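Local coordinates for ultraspiracle (Drosophila melanogaster, PDB 1HG4), which acts as a nuclear hormone receptor and transcription factor of the fly, its ligand-binding domain holding a phospholipid here and locked in an inactive conformation, at residues A[25-35]-A[53-62]; A[97-105]-A[131-139]. All coordinates share one frame; numbering follows the deposited sequence.

Contact 1: residues A[25-35]-A[53-62]; sequences CGDRALTFLRV and CQVVNKQLFQ
The loop following helix 11-24 is tied along helix 46-68 chiefly through Asn-57, whose side-chain amide meets the backbone of Phe-32 and Leu-33 much as another peptide group would. With CG beside its own backbone N (chi1 -70°), the amide faces the loop. Asn-57 ND2 gives an almost straight bond to Leu-33 O (2.8 Å), while its OD1 takes Leu-33 N on a lone pair in the carbonyl plane (2.9 Å) and Phe-32 N from above that plane. A leucine here would strip Leu-33 N, Leu-33 O and Phe-32 N of their amide partner and would probably let this part of the loop shift. The backbone helps: Asn-57 O receives Leu-30 N (2.8 Å) and, from the opposite face, the helical bond of Phe-61 N.

This is the connection between helix 11-24 and helix 46-68 of the nuclear receptor fold. Leu-30 and Phe-32 also touch helix 258-266, probably the activation helix, consistent with its being held inactive.

Nearer the start of the loop, Arg-28 CB makes a CH-pi contact over one Phe-61 face, 3.5 Å from the ring centroid, and Cys-25 SG lies at the ring edge. Ala-29 is small enough to lie close against the helix backbone. Leu-33 CD2 packs on Val-56 CG1 (3.7 Å), and Val-56 itself touches the lipid. At the surface Lys-58 NZ meets Asp-27 OD1 from above the carboxylate plane in a 2.9 Å salt bridge.

Contact 2: residues A[97-105]-A[131-139]; sequences VAWCSIVSL and QPQQLFLNQ. With LPP (2-(hexadecanoyloxy)-1-[(phosphonooxy)methyl]ethyl hexadecanoate), chain G.
Ser-101 and Phe-136 join the end of helix 78-100 to strand 134-136, half of the small antiparallel hairpin in this nuclear receptor fold. Ser-101 OG stands beside its own backbone N (chi1 -55°), which lets it turn back along the helix and donate to Val-97 O at 2.7 Å. Ser-101 OG also accepts the strand N-H of Phe-136 N, at 2.7 Å and with an angle of 156° at the hydrogen. Val-97 O is gripped twice, since Ser-101 N and OG approach from opposite faces of its plane. Serine suits this place because its short hydroxyl can give and take at once.

The Phe-136 side chain spreads over the turn that follows the helix. Phe-136 CB lies 3.7 Å from Cys-100 CB, and the ring offers an edge to Ser-104, whose OG comes within 3.1 Å of Phe-136 CE1 near the ring plane. Farther out, Leu-105 and Pro-132 lie alongside one another, CD2 against CB.

Leu-135 faces the other way, as strand alternation requires. With CG anti to the backbone N (chi1 -172°), it forks between two partners: Leu-135 CD1 lies near Ser-101 OG, and Leu-135 CD2 touches lipid C38 at 3.7 Å. Val-97 CG1 meets lipid C43, also at 3.7 Å, and Leu-137 CG approaches lipid C44 at 3.9 Å. Branched aliphatic side chains match the acyl chain they line. The chemistry therefore divides: Ser-101 OG bridges a strand N-H and a helix-end carbonyl, while the three pocket residues of this contact, Val-97, Leu-135 and Leu-137, turn hydrocarbon to the fatty tail, as a pocket for a greasy ligand would demand.

Overall arrangement
Both contacts are partly buried and belong to the ligand-binding domain, their centres about 20 Å apart. Contact 1 holds a loop to helix 46-68 with many polar bonds, a surface salt bridge and a phenylalanine ring packed against Arg-28 and Cys-25, and meets the lipid only through Val-56. Contact 2 buries less area, has a single hydrogen bond between its segments, and lines the pocket with three residues. They hold different elements yet touch: Gln-59 NE2 probably bonds Leu-137 O at 3.0 Å, and Val-55 CG1 packs on Leu-137 CD2. Helix 46-68 is thus bound by the loop at contact 1 and meets the turn beyond strand 134-136 at contact 2.

Contact 1: residues A[25-35]-A[53-62]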
# COMPACT_ATOMS: atom_id res chain seq x y z
N CYS A 25 23.69 -13.04 21.98
CA CYS A 25 24.42 -11.78 22.10
C CYS A 25 25.33 -11.73 23.32
O CYS A 25 26.15 -10.82 23.45
CB CYS A 25 23.43 -10.61 22.11
SG CYS A 25 22.51 -10.47 20.57
N GLY A 26 25.20 -12.71 24.19
CA GLY A 26 26.02 -12.72 25.39
C GLY A 26 25.82 -11.46 26.23
O GLY A 26 24.69 -11.12 26.62
N ASP A 27 26.93 -10.78 26.49
CA ASP A 27 26.93 -9.55 27.28
C ASP A 27 27.05 -8.26 26.47
O ASP A 27 27.18 -7.18 27.04
CB ASP A 27 28.05 -9.61 28.32
CG ASP A 27 27.76 -10.59 29.43
OD1 ASP A 27 26.68 -10.47 30.06
OD2 ASP A 27 28.59 -11.49 29.68
N ARG A 28 27.02 -8.37 25.14
CA ARG A 28 27.12 -7.18 24.29
C ARG A 28 25.96 -6.23 24.61
O ARG A 28 24.85 -6.66 24.93
CB ARG A 28 27.09 -7.60 22.81
CG ARG A 28 28.37 -8.27 22.34
CD ARG A 28 28.08 -9.35 21.29
NE ARG A 28 29.29 -9.92 20.70
CZ ARG A 28 30.09 -9.27 19.85
NH1 ARG A 28 29.80 -8.02 19.50
NH2 ARG A 28 31.16 -9.87 19.35
N ALA A 29 26.22 -4.93 24.53
CA ALA A 29 25.20 -3.95 24.85
C ALA A 29 25.33 -2.67 24.07
O ALA A 29 26.43 -2.27 23.67
CB ALA A 29 25.25 -3.64 26.35
N LEU A 30 24.19 -2.02 23.85
CA LEU A 30 24.12 -0.74 23.16
C LEU A 30 24.04 0.23 24.34
O LEU A 30 23.00 0.32 25.02
CB LEU A 30 22.84 -0.68 22.30
CG LEU A 30 22.46 0.53 21.45
CD1 LEU A 30 23.26 1.75 21.86
CD2 LEU A 30 22.68 0.22 19.99
N THR A 31 25.12 0.95 24.61
CA THR A 31 25.15 1.86 25.74
C THR A 31 24.45 3.21 25.48
O THR A 31 25.09 4.20 25.14
CB THR A 31 26.60 2.13 26.20
OG1 THR A 31 27.31 2.77 25.14
CG2 THR A 31 27.30 0.82 26.53
N PHE A 32 23.13 3.24 25.65
CA PHE A 32 22.37 4.46 25.47
C PHE A 32 22.09 5.09 26.85
O PHE A 32 22.14 6.31 27.01
CB PHE A 32 21.05 4.16 24.76
CG PHE A 32 20.22 5.39 24.48
CD1 PHE A 32 20.79 6.50 23.87
CD2 PHE A 32 18.89 5.45 24.84
CE1 PHE A 32 20.04 7.65 23.62
CE2 PHE A 32 18.13 6.59 24.60
CZ PHE A 32 18.70 7.69 23.99
N LEU A 33 21.77 4.25 27.82
CA LEU A 33 21.49 4.73 29.16
C LEU A 33 22.75 4.65 29.99
O LEU A 33 23.60 3.79 29.78
CB LEU A 33 20.39 3.89 29.83
CG LEU A 33 18.94 4.11 29.42
CD1 LEU A 33 18.79 3.95 27.94
CD2 LEU A 33 18.06 3.11 30.14
N ARG A 34 22.86 5.57 30.94
CA ARG A 34 24.00 5.63 31.85
C ARG A 34 23.86 6.88 32.70
O ARG A 34 23.29 7.89 32.27
CB ARG A 34 25.32 5.65 31.09
CG ARG A 34 25.41 6.73 30.06
CD ARG A 34 26.84 7.15 29.85
NE ARG A 34 26.92 8.20 28.83
CZ ARG A 34 27.09 7.97 27.53
NH1 ARG A 34 27.20 6.72 27.08
NH2 ARG A 34 27.13 9.00 26.69
N VAL A 35 24.38 6.81 33.92
CA VAL A 35 24.30 7.93 34.83
C VAL A 35 25.58 8.74 34.76
O VAL A 35 26.67 8.20 34.94
CB VAL A 35 23.98 7.44 36.29
CG1 VAL A 35 24.67 6.12 36.56
CG2 VAL A 35 24.42 8.46 37.31
N CYS A 53 20.56 0.51 34.05
CA CYS A 53 21.05 0.97 32.75
C CYS A 53 21.71 -0.17 31.98
O CYS A 53 21.45 -0.36 30.80
CB CYS A 53 22.05 2.12 32.93
SG CYS A 53 21.37 3.75 33.41
N GLN A 54 22.56 -0.94 32.65
CA GLN A 54 23.23 -2.05 31.99
C GLN A 54 22.25 -3.09 31.46
O GLN A 54 22.45 -3.64 30.38
CB GLN A 54 24.22 -2.72 32.95
CG GLN A 54 25.40 -3.37 32.23
CD GLN A 54 26.43 -3.98 33.18
OE1 GLN A 54 26.81 -3.37 34.19
NE2 GLN A 54 26.90 -5.19 32.84
N VAL A 55 21.19 -3.36 32.22
CA VAL A 55 20.17 -4.31 31.80
C VAL A 55 19.50 -3.84 30.50
O VAL A 55 19.43 -4.57 29.52
CB VAL A 55 19.08 -4.48 32.88
CG1 VAL A 55 17.85 -5.16 32.29
CG2 VAL A 55 19.62 -5.33 34.03
N VAL A 56 19.02 -2.59 30.50
CA VAL A 56 18.37 -2.04 29.33
C VAL A 56 19.31 -1.97 28.13
O VAL A 56 18.90 -2.27 27.02
CB VAL A 56 17.81 -0.64 29.64
CG1 VAL A 56 17.13 -0.06 28.41
CG2 VAL A 56 16.81 -0.73 30.77
N ASN A 57 20.57 -1.58 28.35
CA ASN A 57 21.52 -1.49 27.24
C ASN A 57 21.76 -2.84 26.57
O ASN A 57 22.05 -2.90 25.37
CB ASN A 57 22.86 -0.87 27.69
CG ASN A 57 22.75 0.62 28.04
OD1 ASN A 57 21.96 1.35 27.46
ND2 ASN A 57 23.58 1.07 28.98
N LYS A 58 21.65 -3.92 27.34
CA LYS A 58 21.83 -5.26 26.78
C LYS A 58 20.58 -5.67 25.99
O LYS A 58 20.67 -6.31 24.94
CB LYS A 58 22.10 -6.29 27.89
CG LYS A 58 23.45 -6.11 28.57
CD LYS A 58 23.76 -7.22 29.56
CE LYS A 58 25.12 -6.97 30.23
NZ LYS A 58 25.55 -8.06 31.17
N GLN A 59 19.41 -5.30 26.49
CA GLN A 59 18.18 -5.62 25.80
C GLN A 59 18.08 -4.82 24.50
O GLN A 59 17.48 -5.28 23.53
CB GLN A 59 16.97 -5.33 26.70
CG GLN A 59 16.92 -6.25 27.92
CD GLN A 59 15.66 -6.09 28.73
OE1 GLN A 59 14.82 -5.22 28.45
NE2 GLN A 59 15.51 -6.93 29.75
N LEU A 60 18.69 -3.64 24.49
CA LEU A 60 18.70 -2.79 23.31
C LEU A 60 19.54 -3.45 22.22
O LEU A 60 19.14 -3.51 21.05
CB LEU A 60 19.25 -1.41 23.62
CG LEU A 60 18.25 -0.32 24.03
CD1 LEU A 60 19.01 0.95 24.39
CD2 LEU A 60 17.28 -0.05 22.87
N PHE A 61 20.72 -3.94 22.61
CA PHE A 61 21.61 -4.60 21.67
C PHE A 61 20.88 -5.78 21.05
O PHE A 61 20.89 -5.96 19.84
CB PHE A 61 22.87 -5.12 22.38
CG PHE A 61 23.90 -5.67 21.45
CD1 PHE A 61 23.87 -7.01 21.07
CD2 PHE A 61 24.89 -4.84 20.90
CE1 PHE A 61 24.81 -7.52 20.15
CE2 PHE A 61 25.83 -5.34 19.98
CZ PHE A 61 25.78 -6.68 19.61
N GLN A 62 20.25 -6.57 21.91
CA GLN A 62 19.51 -7.74 21.48
C GLN A 62 18.38 -7.38 20.53
O GLN A 62 18.13 -8.08 19.55
CB GLN A 62 18.96 -8.48 22.71
CG GLN A 62 20.04 -9.23 23.48
CD GLN A 62 19.64 -9.53 24.91
OE1 GLN A 62 18.52 -9.97 25.18
NE2 GLN A 62 20.57 -9.32 25.84
O HOH W 1 23.48 -8.74 25.57

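Contact 2: residues A[97-105]-A[131-139]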
# COMPACT_ATOMS: atom_id res chain seq x y z
N VAL A 97 8.61 -6.57 29.65
CA VAL A 97 8.50 -6.52 31.10
C VAL A 97 7.08 -6.88 31.50
O VAL A 97 6.86 -7.52 32.53
CB VAL A 97 8.87 -5.13 31.72
CG1 VAL A 97 10.12 -4.60 31.09
CG2 VAL A 97 7.74 -4.16 31.56
N ALA A 98 6.10 -6.49 30.68
CA ALA A 98 4.71 -6.82 31.00
C ALA A 98 4.53 -8.34 31.07
O ALA A 98 3.88 -8.85 31.99
CB ALA A 98 3.77 -6.22 29.95
N TRP A 99 5.12 -9.05 30.11
CA TRP A 99 5.06 -10.50 30.01
C TRP A 99 5.81 -11.23 31.13
O TRP A 99 5.33 -12.24 31.64
CB TRP A 99 5.62 -10.93 28.64
CG TRP A 99 5.73 -12.43 28.43
CD1 TRP A 99 6.86 -13.19 28.54
CD2 TRP A 99 4.67 -13.33 28.11
NE1 TRP A 99 6.57 -14.51 28.31
CE2 TRP A 99 5.24 -14.63 28.04
CE3 TRP A 99 3.30 -13.18 27.88
CZ2 TRP A 99 4.47 -15.77 27.74
CZ3 TRP A 99 2.53 -14.33 27.59
CH2 TRP A 99 3.13 -15.60 27.52
N CYS A 100 6.99 -10.74 31.51
CA CYS A 100 7.78 -11.35 32.58
C CYS A 100 7.13 -11.10 33.92
O CYS A 100 7.37 -11.83 34.87
CB CYS A 100 9.20 -10.78 32.67
SG CYS A 100 10.30 -11.25 31.36
N SER A 101 6.32 -10.05 34.01
CA SER A 101 5.67 -9.72 35.27
C SER A 101 4.32 -10.43 35.46
O SER A 101 3.51 -10.06 36.32
CB SER A 101 5.52 -8.20 35.36
OG SER A 101 6.79 -7.58 35.20
N ILE A 102 4.09 -11.46 34.65
CA ILE A 102 2.85 -12.22 34.75
C ILE A 102 3.05 -13.38 35.74
O ILE A 102 2.08 -13.91 36.29
CB ILE A 102 2.41 -12.79 33.36
CG1 ILE A 102 2.02 -11.64 32.43
CG2 ILE A 102 1.21 -13.73 33.53
CD1 ILE A 102 1.53 -12.08 31.09
N VAL A 103 4.31 -13.74 35.96
CA VAL A 103 4.67 -14.82 36.87
C VAL A 103 4.29 -14.58 38.32
O VAL A 103 3.81 -15.48 39.00
CB VAL A 103 6.18 -15.13 36.81
CG1 VAL A 103 6.63 -15.79 38.09
CG2 VAL A 103 6.46 -16.05 35.61
N SER A 104 4.49 -13.36 38.81
CA SER A 104 4.17 -13.06 40.20
C SER A 104 2.93 -12.21 40.40
O SER A 104 2.91 -11.35 41.29
CB SER A 104 5.37 -12.39 40.88
OG SER A 104 5.67 -11.13 40.29
N LEU A 105 1.90 -12.43 39.60
CA LEU A 105 0.65 -11.69 39.74
C LEU A 105 -0.23 -12.35 40.81
O LEU A 105 -0.94 -13.32 40.55
CB LEU A 105 -0.10 -11.62 38.41
CG LEU A 105 0.22 -10.42 37.50
CD1 LEU A 105 -0.50 -10.57 36.17
CD2 LEU A 105 -0.20 -9.12 38.18
N GLN A 131 -3.51 -5.26 43.91
CA GLN A 131 -2.49 -4.38 43.34
C GLN A 131 -1.11 -5.02 43.34
O GLN A 131 -0.48 -5.12 44.39
CB GLN A 131 -2.42 -3.06 44.12
CG GLN A 131 -1.35 -2.12 43.60
CD GLN A 131 -1.35 -0.77 44.29
OE1 GLN A 131 -1.01 -0.67 45.47
NE2 GLN A 131 -1.75 0.27 43.56
N PRO A 132 -0.63 -5.45 42.15
CA PRO A 132 0.69 -6.09 41.99
C PRO A 132 1.86 -5.37 42.68
O PRO A 132 1.91 -4.14 42.75
CB PRO A 132 0.85 -6.19 40.46
CG PRO A 132 -0.17 -5.21 39.91
CD PRO A 132 -1.32 -5.36 40.86
N GLN A 133 2.80 -6.16 43.18
CA GLN A 133 3.94 -5.63 43.90
C GLN A 133 5.31 -5.85 43.25
O GLN A 133 6.31 -5.31 43.72
CB GLN A 133 3.96 -6.23 45.32
N GLN A 134 5.34 -6.63 42.18
CA GLN A 134 6.60 -6.91 41.50
C GLN A 134 6.60 -6.69 40.00
O GLN A 134 5.69 -7.12 39.30
CB GLN A 134 7.03 -8.35 41.76
CG GLN A 134 7.74 -8.59 43.06
CD GLN A 134 8.66 -9.78 42.97
OE1 GLN A 134 9.78 -9.68 42.46
NE2 GLN A 134 8.19 -10.92 43.43
N LEU A 135 7.65 -6.05 39.51
CA LEU A 135 7.81 -5.77 38.09
C LEU A 135 9.12 -6.41 37.66
O LEU A 135 10.18 -6.05 38.16
CB LEU A 135 7.85 -4.26 37.85
CG LEU A 135 7.82 -3.72 36.42
CD1 LEU A 135 6.55 -4.15 35.73
CD2 LEU A 135 7.88 -2.21 36.44
N PHE A 136 9.05 -7.36 36.73
CA PHE A 136 10.24 -8.04 36.24
C PHE A 136 10.76 -7.48 34.92
O PHE A 136 9.99 -7.14 34.03
CB PHE A 136 9.96 -9.53 36.03
CG PHE A 136 9.82 -10.32 37.29
CD1 PHE A 136 8.69 -10.20 38.08
CD2 PHE A 136 10.82 -11.20 37.69
CE1 PHE A 136 8.56 -10.94 39.25
CE2 PHE A 136 10.70 -11.94 38.86
CZ PHE A 136 9.57 -11.81 39.64
N LEU A 137 12.08 -7.38 34.81
CA LEU A 137 12.73 -6.90 33.60
C LEU A 137 13.30 -8.12 32.89
O LEU A 137 13.46 -8.12 31.66
CB LEU A 137 13.86 -5.92 33.93
CG LEU A 137 13.51 -4.44 34.11
CD1 LEU A 137 12.61 -4.25 35.31
CD2 LEU A 137 14.78 -3.64 34.26
N ASN A 138 13.58 -9.15 33.68
CA ASN A 138 14.15 -10.42 33.23
C ASN A 138 13.44 -11.47 34.06
O ASN A 138 12.38 -11.22 34.62
CB ASN A 138 15.62 -10.52 33.61
CG ASN A 138 16.52 -9.71 32.72
OD1 ASN A 138 17.66 -9.43 33.08
ND2 ASN A 138 16.03 -9.36 31.54
N GLN A 139 14.10 -12.61 34.22
CA GLN A 139 13.56 -13.68 35.04
C GLN A 139 14.25 -13.61 36.41
O GLN A 139 13.76 -14.17 37.38
CB GLN A 139 13.83 -15.05 34.41
P1 LPP G . 15.33 10.79 47.37
O2 LPP G . 14.19 10.02 48.22
O3 LPP G . 16.38 11.33 48.48
O4 LPP G . 14.68 12.04 46.37
O5 LPP G . 16.15 9.65 46.51
C6 LPP G . 15.43 8.49 46.16
C7 LPP G . 16.11 7.78 45.00
C8 LPP G . 15.82 6.28 45.09
O9 LPP G . 15.57 8.28 43.79
O27 LPP G . 16.24 5.62 43.92
C11 LPP G . 16.52 8.68 42.88
O10 LPP G . 17.68 9.01 43.13
C12 LPP G . 15.91 8.68 41.48
C13 LPP G . 16.25 7.36 40.80
C14 LPP G . 16.27 7.53 39.29
C15 LPP G . 15.10 6.76 38.71
C16 LPP G . 15.52 6.12 37.40
C17 LPP G . 14.46 5.10 37.01
C18 LPP G . 14.24 5.17 35.51
C19 LPP G . 12.81 5.63 35.24
C20 LPP G . 12.01 4.48 34.65
C21 LPP G . 11.43 4.88 33.29
C22 LPP G . 12.47 4.69 32.20
C23 LPP G . 12.26 3.36 31.50
C24 LPP G . 13.48 3.08 30.63
C25 LPP G . 13.29 1.78 29.85
C26 LPP G . 12.87 2.08 28.42
C29 LPP G . 16.11 4.28 44.03
O28 LPP G . 15.49 3.69 44.91
C30 LPP G . 16.88 3.63 42.89
C31 LPP G . 16.24 2.29 42.51
C32 LPP G . 15.62 2.38 41.11
C33 LPP G . 14.14 2.01 41.20
C34 LPP G . 13.52 2.04 39.80
C35 LPP G . 12.10 1.48 39.85
C36 LPP G . 11.75 0.86 38.51
C37 LPP G . 10.74 1.74 37.78
C38 LPP G . 9.77 0.88 36.97
C39 LPP G . 10.05 1.05 35.48
C40 LPP G . 10.84 -0.14 34.97
C41 LPP G . 10.71 -0.25 33.47
C42 LPP G . 12.02 -0.78 32.92
C43 LPP G . 11.81 -1.32 31.51
C44 LPP G . 13.08 -2.04 31.04